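Local structure of chitooligosaccharide oxidase (6Y0R) at residues S29-Q33 with A34-T38; G166-G169 with M170-K174; S203-F206 with W207-G211. The protein catalyses the selective oxidation of the C1 hydroxyl of chitooligosaccharides to lactones, using bound FAD and reducing molecular oxygen to hydrogen peroxide. All blocks are in the same frame, centred on the assembly; numbering follows the deposited sequence.

Contact 1: S29-Q33 with A34-T38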
loop_
_atom_site.group_PDB
_atom_site.type_symbol
_atom_site.label_atom_id
_atom_site.label_comp_id
_atom_site.label_asym_id
_atom_site.label_seq_id
_atom_site.Cartn_x
_atom_site.Cartn_y
_atom_site.Cartn_z
ATOM N N SER A 29 24.073 22.496 -6.189
ATOM C CA SER A 29 25.127 22.803 -7.192
ATOM C C SER A 29 25.719 21.495 -7.723
ATOM O O SER A 29 25.964 21.444 -8.928
ATOM C CB SER A 29 26.172 23.764 -6.673
ATOM O OG SER A 29 26.400 23.559 -5.294
ATOM N N CYS A 30 25.842 20.449 -6.889
ATOM C CA CYS A 30 26.294 19.093 -7.306
ATOM C C CYS A 30 25.331 18.576 -8.377
ATOM O O CYS A 30 25.798 18.094 -9.403
ATOM C CB CYS A 30 26.383 18.094 -6.146
ATOM S SG CYS A 30 26.998 16.457 -6.637
ATOM N N LEU A 31 24.026 18.673 -8.124
ATOM C CA LEU A 31 22.982 18.143 -9.043
ATOM C C LEU A 31 23.047 18.891 -10.387
ATOM O O LEU A 31 23.109 18.221 -11.435
ATOM C CB LEU A 31 21.608 18.288 -8.373
ATOM C CG LEU A 31 21.347 17.332 -7.203
ATOM C CD1 LEU A 31 20.056 17.694 -6.507
ATOM C CD2 LEU A 31 21.346 15.877 -7.645
ATOM N N THR A 32 23.036 20.213 -10.355
ATOM C CA THR A 32 23.097 21.069 -11.577
ATOM C C THR A 32 24.363 20.694 -12.377
ATOM O O THR A 32 24.256 20.361 -13.598
ATOM C CB THR A 32 22.984 22.544 -11.173
ATOM O OG1 THR A 32 24.010 22.811 -10.226
ATOM C CG2 THR A 32 21.654 22.897 -10.557
ATOM N N GLN A 33 25.513 20.622 -11.708
ATOM C CA GLN A 33 26.804 20.296 -12.366
ATOM C C GLN A 33 26.770 18.868 -12.923
ATOM O O GLN A 33 27.437 18.612 -13.937
ATOM C CB GLN A 33 27.966 20.560 -11.408
ATOM C CG GLN A 33 28.139 22.046 -11.100
ATOM C CD GLN A 33 29.470 22.397 -10.472
ATOM O OE1 GLN A 33 30.533 21.988 -10.945
ATOM N NE2 GLN A 33 29.424 23.177 -9.399
ATOM N N ALA A 34 25.994 17.954 -12.331
ATOM C CA ALA A 34 25.866 16.567 -12.840
ATOM C C ALA A 34 24.782 16.477 -13.922
ATOM O O ALA A 34 24.550 15.335 -14.396
ATOM C CB ALA A 34 25.568 15.632 -11.694
ATOM N N LYS A 35 24.170 17.612 -14.284
ATOM C CA LYS A 35 23.121 17.731 -15.333
ATOM C C LYS A 35 21.925 16.886 -14.889
ATOM O O LYS A 35 21.316 16.180 -15.737
ATOM C CB LYS A 35 23.636 17.281 -16.703
ATOM C CG LYS A 35 24.906 17.983 -17.174
ATOM C CD LYS A 35 25.400 17.530 -18.544
ATOM C CE LYS A 35 26.369 18.520 -19.170
ATOM N NZ LYS A 35 26.706 18.174 -20.574
ATOM N N VAL A 36 21.645 16.913 -13.586
ATOM C CA VAL A 36 20.399 16.305 -13.053
ATOM C C VAL A 36 19.331 17.389 -13.037
ATOM O O VAL A 36 19.480 18.430 -12.388
ATOM C CB VAL A 36 20.629 15.671 -11.668
ATOM C CG1 VAL A 36 19.315 15.114 -11.139
ATOM C CG2 VAL A 36 21.676 14.580 -11.714
ATOM N N PRO A 37 18.172 17.205 -13.725
ATOM C CA PRO A 37 17.116 18.204 -13.633
ATOM C C PRO A 37 16.680 18.359 -12.175
ATOM O O PRO A 37 16.588 17.347 -11.473
ATOM C CB PRO A 37 15.955 17.653 -14.490
ATOM C CG PRO A 37 16.565 16.535 -15.289
ATOM C CD PRO A 37 17.801 16.052 -14.549
ATOM N N THR A 38 16.446 19.577 -11.730
ATOM C CA THR A 38 15.965 19.868 -10.363
ATOM C C THR A 38 14.895 20.958 -10.398
ATOM O O THR A 38 14.813 21.678 -11.433
ATOM C CB THR A 38 17.130 20.236 -9.427
ATOM O OG1 THR A 38 17.575 21.546 -9.770
ATOM C CG2 THR A 38 18.279 19.255 -9.489
#
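Leu-31 overlaps Val-36 and Thr-38 as the chain folds back past the end of its helix. Its CD2 lies against CB of Val-36 at 4.1 Å and is equally near CG1. Its CB and CD1 meet the methyl of Thr-38, with CB 3.6 Å from Thr-38 CG2. Thr-38 has its OG1 between the backbone N and the carbonyl carbon (chi1 73°). That rotation leaves CG2 as the branch that touches Leu-31.

The backbone here is a Schellman motif, the common C-terminal end of a helix. Lys-35 takes a positive phi of 62° and turns the chain out of the helix. Val-36 N then bonds to Leu-31 O over 2.9 Å, and this bond is close to straight. Inside it, Lys-35 N bonds to Thr-32 O over 2.8 Å, from above the carbonyl plane. The Leu-31 to Val-36 contact is the apolar pair that usually goes with this motif. Ala-34 N still makes a helical bond to Cys-30 O at 2.9 Å, and makes a second, weak bond to Leu-31 O at 3.0 Å.

One turn earlier, the Thr-32 hydroxyl bonds back to Ser-29 O over 2.7 Å and also has Asn-28 O as a partner. Gln-33 N reaches Ser-29 O from the same face of its carbonyl plane, so two donors grip it. Leu-31 and Val-36 also pack on helix 70-83 and strand 63-65. Cys-30 ties this turn to helix 70-83 through its disulfide with Cys-79.

Contact 2: G166-G169 with M170-K174. With FAD (flavin-adenine dinucleotide), chain B.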
loop_
_atom_site.group_PDB
_atom_site.type_symbol
_atom_site.label_atom_id
_atom_site.label_comp_id
_atom_site.label_asym_id
_atom_site.label_seq_id
_atom_site.Cartn_x
_atom_site.Cartn_y
_atom_site.Cartn_z
ATOM N N GLY A 166 3.973 -4.132 -0.562
ATOM C CA GLY A 166 2.948 -5.178 -0.589
ATOM C C GLY A 166 2.088 -5.014 -1.821
ATOM O O GLY A 166 2.554 -5.368 -2.942
ATOM N N GLY A 167 0.957 -4.361 -1.608
ATOM C CA GLY A 167 0.019 -3.992 -2.685
ATOM C C GLY A 167 -1.194 -4.892 -2.697
ATOM O O GLY A 167 -1.163 -5.941 -3.336
ATOM N N TYR A 168 -2.228 -4.507 -1.967
ATOM C CA TYR A 168 -3.410 -5.355 -1.718
ATOM C C TYR A 168 -4.582 -4.810 -2.531
ATOM O O TYR A 168 -4.938 -3.634 -2.384
ATOM C CB TYR A 168 -3.745 -5.384 -0.232
ATOM C CG TYR A 168 -4.997 -6.154 0.063
ATOM C CD1 TYR A 168 -4.980 -7.532 0.256
ATOM C CD2 TYR A 168 -6.201 -5.480 0.185
ATOM C CE1 TYR A 168 -6.175 -8.222 0.506
ATOM C CE2 TYR A 168 -7.386 -6.160 0.430
ATOM C CZ TYR A 168 -7.371 -7.533 0.598
ATOM O OH TYR A 168 -8.602 -8.114 0.882
ATOM N N GLY A 169 -5.226 -5.650 -3.343
ATOM C CA GLY A 169 -6.434 -5.200 -4.059
ATOM C C GLY A 169 -7.432 -6.314 -4.279
ATOM O O GLY A 169 -7.368 -7.342 -3.583
ATOM N N MET A 170 -8.310 -6.084 -5.241
ATOM C CA MET A 170 -9.541 -6.887 -5.397
ATOM C C MET A 170 -9.295 -8.276 -6.001
ATOM O O MET A 170 -10.289 -8.993 -6.121
ATOM C CB MET A 170 -10.515 -6.100 -6.285
ATOM C CG MET A 170 -10.960 -4.824 -5.598
ATOM S SD MET A 170 -11.986 -5.305 -4.209
ATOM C CE MET A 170 -11.840 -3.831 -3.197
ATOM N N VAL A 171 -8.081 -8.635 -6.417
ATOM C CA VAL A 171 -7.796 -10.046 -6.773
ATOM C C VAL A 171 -6.649 -10.596 -5.938
ATOM O O VAL A 171 -6.002 -11.556 -6.405
ATOM C CB VAL A 171 -7.557 -10.230 -8.281
ATOM C CG1 VAL A 171 -8.847 -9.929 -9.046
ATOM C CG2 VAL A 171 -6.377 -9.449 -8.816
ATOM N N ALA A 172 -6.369 -10.019 -4.767
ATOM C CA ALA A 172 -5.227 -10.451 -3.932
ATOM C C ALA A 172 -5.334 -11.946 -3.592
ATOM O O ALA A 172 -4.306 -12.627 -3.548
ATOM C CB ALA A 172 -5.188 -9.608 -2.672
ATOM N N ARG A 173 -6.506 -12.433 -3.243
ATOM C CA ARG A 173 -6.580 -13.816 -2.722
ATOM C C ARG A 173 -6.321 -14.770 -3.881
ATOM O O ARG A 173 -5.867 -15.884 -3.604
ATOM C CB ARG A 173 -7.890 -14.103 -2.018
ATOM C CG ARG A 173 -8.048 -13.266 -0.756
ATOM C CD ARG A 173 -9.254 -13.615 0.076
ATOM N NE ARG A 173 -9.148 -14.915 0.742
ATOM C CZ ARG A 173 -9.702 -16.037 0.337
ATOM N NH1 ARG A 173 -10.387 -16.085 -0.793
ATOM N NH2 ARG A 173 -9.553 -17.117 1.079
ATOM N N LYS A 174 -6.526 -14.354 -5.128
ATOM C CA LYS A 174 -6.197 -15.267 -6.266
ATOM C C LYS A 174 -4.748 -15.111 -6.716
ATOM O O LYS A 174 -4.101 -16.135 -7.049
ATOM C CB LYS A 174 -7.140 -15.011 -7.428
ATOM C CG LYS A 174 -6.934 -15.927 -8.620
ATOM C CD LYS A 174 -7.330 -17.368 -8.321
ATOM C CE LYS A 174 -7.015 -18.268 -9.500
ATOM N NZ LYS A 174 -7.613 -19.595 -9.285
HETATM P PA FAD B . 5.305 7.440 -2.204
HETATM O O1A FAD B . 4.890 8.387 -1.153
HETATM O O2A FAD B . 5.918 7.938 -3.450
HETATM O O5B FAD B . 6.288 6.340 -1.604
HETATM C C5B FAD B . 5.893 5.460 -0.550
HETATM C C4B FAD B . 7.130 4.890 0.119
HETATM O O4B FAD B . 7.869 4.086 -0.836
HETATM C C3B FAD B . 8.174 5.894 0.650
HETATM O O3B FAD B . 8.925 5.326 1.731
HETATM C C2B FAD B . 9.085 6.081 -0.556
HETATM O O2B FAD B . 10.376 6.614 -0.250
HETATM C C1B FAD B . 9.139 4.675 -1.088
HETATM N N9A FAD B . 9.416 4.574 -2.513
HETATM C C8A FAD B . 8.586 4.974 -3.527
HETATM N N7A FAD B . 9.111 4.759 -4.727
HETATM C C5A FAD B . 10.356 4.196 -4.466
HETATM C C6A FAD B . 11.391 3.755 -5.312
HETATM N N6A FAD B . 11.276 3.794 -6.642
HETATM N N1A FAD B . 12.530 3.269 -4.744
HETATM C C2A FAD B . 12.599 3.272 -3.398
HETATM N N3A FAD B . 11.677 3.638 -2.502
HETATM C C4A FAD B . 10.564 4.102 -3.101
HETATM N N1 FAD B . -2.691 0.385 -0.681
HETATM C C2 FAD B . -3.085 -0.869 -0.949
HETATM O O2 FAD B . -2.342 -1.869 -0.637
HETATM N N3 FAD B . -4.271 -1.078 -1.593
HETATM C C4 FAD B . -5.120 -0.057 -1.989
HETATM O O4 FAD B . -6.180 -0.314 -2.585
HETATM C C4X FAD B . -4.722 1.276 -1.728
HETATM N N5 FAD B . -5.488 2.286 -2.147
HETATM C C5X FAD B . -5.002 3.566 -1.995
HETATM C C6 FAD B . -5.758 4.657 -2.499
HETATM C C7 FAD B . -5.315 5.960 -2.346
HETATM C C7M FAD B . -6.141 7.123 -2.861
HETATM C C8 FAD B . -4.026 6.212 -1.717
HETATM C C8M FAD B . -3.412 7.594 -1.619
HETATM C C9 FAD B . -3.313 5.118 -1.186
HETATM C C9A FAD B . -3.784 3.803 -1.310
HETATM N N10 FAD B . -3.036 2.721 -0.814
HETATM C C10 FAD B . -3.463 1.407 -1.037
HETATM C "C1'" FAD B . -1.785 2.919 -0.075
HETATM C "C2'" FAD B . -0.573 2.854 -1.007
HETATM O "O2'" FAD B . -0.278 1.501 -1.359
HETATM C "C3'" FAD B . 0.597 3.473 -0.286
HETATM O "O3'" FAD B . 0.216 4.840 -0.006
HETATM C "C4'" FAD B . 1.855 3.393 -1.153
HETATM O "O4'" FAD B . 3.049 3.370 -0.350
HETATM C "C5'" FAD B . 1.883 4.565 -2.092
HETATM O "O5'" FAD B . 2.942 4.427 -3.059
HETATM P P FAD B . 3.419 5.740 -3.806
HETATM O O1P FAD B . 4.495 5.370 -4.758
HETATM O O2P FAD B . 2.275 6.526 -4.332
HETATM O O3P FAD B . 3.968 6.612 -2.555
#
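The phenol ring of Tyr-168 meets the methyl of Ala-172 at a slant. Ala-172 CB is 3.6 Å from Tyr-168 CD1 and about as far from CE1. The second flat group is the flavin, whose pyrimidine ring is met by the Tyr-168 backbone. Just after Tyr-168, Gly-169 to Ala-172 form a type I beta turn that leads into helix 172-175 in the PCMH-type FAD-binding region.

Tyr-168 has CG anti to N (chi1 176°), which carries the phenol away from the flavin. Its peptide groups are left to face the cofactor. Tyr-168 N donates to flavin O2 over 3.0 Å, and flavin N3 donates to Tyr-168 O over 2.8 Å. Both bonds are nearly straight. The paired donor and acceptor match the imide side of the ring. The isoalloxazine is also tethered covalently at its dimethylbenzene end, probably through His-94 (8-alpha carbon) and Cys-154 (C6).

Tyr-168 is buried, and its hydroxyl bonds to Ile-378 O. Gly-167 N bonds to the hydroxyl of Tyr-444, which itself reaches the FAD. Val-171 holds the N-cap position of the short helix.

The turn is closed by Ala-172 N, which bonds to Gly-169 O over 3.1 Å. The donor stands 55° out of the carbonyl plane, and Ala-172 CB lies 3.3 Å from the same Gly-169 O.

Contact 3: S203-F206 with W207-G211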
loop_
_atom_site.group_PDB
_atom_site.type_symbol
_atom_site.label_atom_id
_atom_site.label_comp_id
_atom_site.label_asym_id
_atom_site.label_seq_id
_atom_site.Cartn_x
_atom_site.Cartn_y
_atom_site.Cartn_z
ATOM N N SER A 203 19.943 -12.059 -4.416
ATOM C CA SER A 203 18.618 -12.526 -3.951
ATOM C C SER A 203 18.301 -11.902 -2.583
ATOM O O SER A 203 17.104 -11.854 -2.236
ATOM C CB SER A 203 18.517 -14.010 -3.935
ATOM O OG SER A 203 19.364 -14.552 -2.942
ATOM N N ASP A 204 19.327 -11.482 -1.818
ATOM C CA ASP A 204 19.111 -10.809 -0.503
ATOM C C ASP A 204 18.492 -9.415 -0.720
ATOM O O ASP A 204 17.533 -9.048 -0.006
ATOM C CB ASP A 204 20.408 -10.777 0.317
ATOM C CG ASP A 204 21.611 -10.127 -0.353
ATOM O OD1 ASP A 204 21.585 -9.853 -1.570
ATOM O OD2 ASP A 204 22.607 -9.886 0.372
ATOM N N LEU A 205 18.967 -8.670 -1.691
ATOM C CA LEU A 205 18.414 -7.357 -2.064
ATOM C C LEU A 205 16.991 -7.591 -2.583
ATOM O O LEU A 205 16.091 -6.830 -2.229
ATOM C CB LEU A 205 19.244 -6.688 -3.150
ATOM C CG LEU A 205 18.773 -5.326 -3.640
ATOM C CD1 LEU A 205 18.747 -4.276 -2.530
ATOM C CD2 LEU A 205 19.662 -4.854 -4.753
ATOM N N PHE A 206 16.794 -8.609 -3.415
ATOM C CA PHE A 206 15.464 -8.872 -4.015
ATOM C C PHE A 206 14.454 -9.238 -2.922
ATOM O O PHE A 206 13.274 -8.812 -3.005
ATOM C CB PHE A 206 15.556 -9.969 -5.070
ATOM C CG PHE A 206 14.288 -10.129 -5.859
ATOM C CD1 PHE A 206 13.836 -9.092 -6.653
ATOM C CD2 PHE A 206 13.571 -11.305 -5.793
ATOM C CE1 PHE A 206 12.653 -9.235 -7.358
ATOM C CE2 PHE A 206 12.393 -11.453 -6.529
ATOM C CZ PHE A 206 11.963 -10.424 -7.326
ATOM N N TRP A 207 14.876 -10.029 -1.938
ATOM C CA TRP A 207 14.080 -10.327 -0.726
ATOM C C TRP A 207 13.692 -8.991 -0.052
ATOM O O TRP A 207 12.504 -8.874 0.333
ATOM C CB TRP A 207 14.858 -11.255 0.198
ATOM C CG TRP A 207 14.128 -11.660 1.424
ATOM C CD1 TRP A 207 13.266 -12.687 1.590
ATOM C CD2 TRP A 207 14.240 -11.026 2.708
ATOM N NE1 TRP A 207 12.827 -12.740 2.874
ATOM C CE2 TRP A 207 13.404 -11.730 3.584
ATOM C CE3 TRP A 207 15.003 -9.948 3.173
ATOM C CZ2 TRP A 207 13.269 -11.366 4.926
ATOM C CZ3 TRP A 207 14.887 -9.609 4.509
ATOM C CH2 TRP A 207 14.024 -10.303 5.347
ATOM N N GLY A 208 14.664 -8.113 0.263
ATOM C CA GLY A 208 14.353 -6.892 1.010
ATOM C C GLY A 208 13.430 -5.981 0.257
ATOM O O GLY A 208 12.612 -5.283 0.906
ATOM N N ILE A 209 13.589 -5.881 -1.074
ATOM C CA ILE A 209 12.779 -4.925 -1.888
ATOM C C ILE A 209 11.316 -5.371 -1.845
ATOM O O ILE A 209 10.447 -4.507 -2.000
ATOM C CB ILE A 209 13.371 -4.802 -3.306
ATOM C CG1 ILE A 209 14.299 -3.581 -3.375
ATOM C CG2 ILE A 209 12.347 -4.759 -4.432
ATOM C CD1 ILE A 209 15.473 -3.691 -2.543
ATOM N N ARG A 210 11.079 -6.663 -1.687
ATOM C CA ARG A 210 9.723 -7.266 -1.705
ATOM C C ARG A 210 9.153 -7.139 -0.294
ATOM O O ARG A 210 8.946 -8.152 0.366
ATOM C CB ARG A 210 9.748 -8.686 -2.284
ATOM C CG ARG A 210 10.082 -8.719 -3.777
ATOM C CD ARG A 210 9.940 -10.126 -4.329
ATOM N NE ARG A 210 10.994 -10.918 -3.694
ATOM C CZ ARG A 210 11.018 -12.255 -3.565
ATOM N NH1 ARG A 210 12.048 -12.820 -2.922
ATOM N NH2 ARG A 210 10.012 -13.008 -4.004
ATOM N N GLY A 211 8.945 -5.896 0.158
ATOM C CA GLY A 211 8.207 -5.629 1.400
ATOM C C GLY A 211 8.833 -4.514 2.208
ATOM O O GLY A 211 8.109 -3.890 3.055
#
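Ser-203 joins the second segment through its backbone. Its carbonyl O accepts Trp-207 N over 2.9 Å and begins the i to i+4 ladder of this alpha helix. Next, Asp-204 O accepts Gly-208 N at 3.0 Å. That same oxygen lies at the edge of the Trp-207 indole, near its plane. The Asp-204 carboxylate turns back onto its own helix, and OD1 takes Leu-205 N from above the carboxylate plane. OD1 also meets the hydroxyl of Tyr-476, while OD2 forms a salt bridge with Lys-475.

Leu-205 O accepts Ile-209 N over 2.9 Å, nearly along the C=O axis. The two side chains cross on one flank of the helix. Leu-205 CD1 and Ile-209 CD1 are 3.3 Å apart, which is unusually short for two methyls.

Phe-206 has the fullest contact. Arg-210 bends at chi3 and lays NE and CZ over the CD2-CE2 side of one face of the ring, offset toward the rim, with the two planes 17° apart. Arg-210 NE is 3.2 Å from Phe-206 CE2. Arg-210 CD makes a CH-pi contact, 3.9 Å from the Phe-206 ring centroid. NE also donates to Phe-206 O over 3.2 Å. That oxygen sits in the guanidinium plane, yet NE stands 57° out of the carbonyl plane. Arg-210 N adds a weak bond to Phe-206 O, and an inverse gamma turn is centred on Arg-210.

The indole of Trp-207 bonds through NE1 to Ser-392 O and forms a cation-pi pair with Lys-468. The helix belongs to the PCMH-type FAD-binding region. Leu-205, Phe-206, Ile-209 and Arg-210 pack on strand 182-188, Leu-205 and Phe-206 on strand 194-197, and Leu-205 and Trp-207 against helix 466-476.

In the fold
Contact 1 is peripheral, about 32 Å from the chain centre to its own centre, with only two of its touching residues buried. Contacts 2 and 3 are largely buried and lie within the same FAD-binding region. Their nearest atoms come within about 5 Å without touching. Contact 1 is the end of helix 26-33, contact 2 the link from helix 159-165 to helix 172-175, and contact 3 lies within helix 203-212. Contact 1 relies on capping bonds and aliphatic side chains. Contact 2 alone bonds the cofactor, through backbone atoms. Contact 3 stacks a guanidinium on a phenyl ring and carries a salt-bridged carboxylate, and its Ile-209 side chain approaches the FAD to about 7 Å.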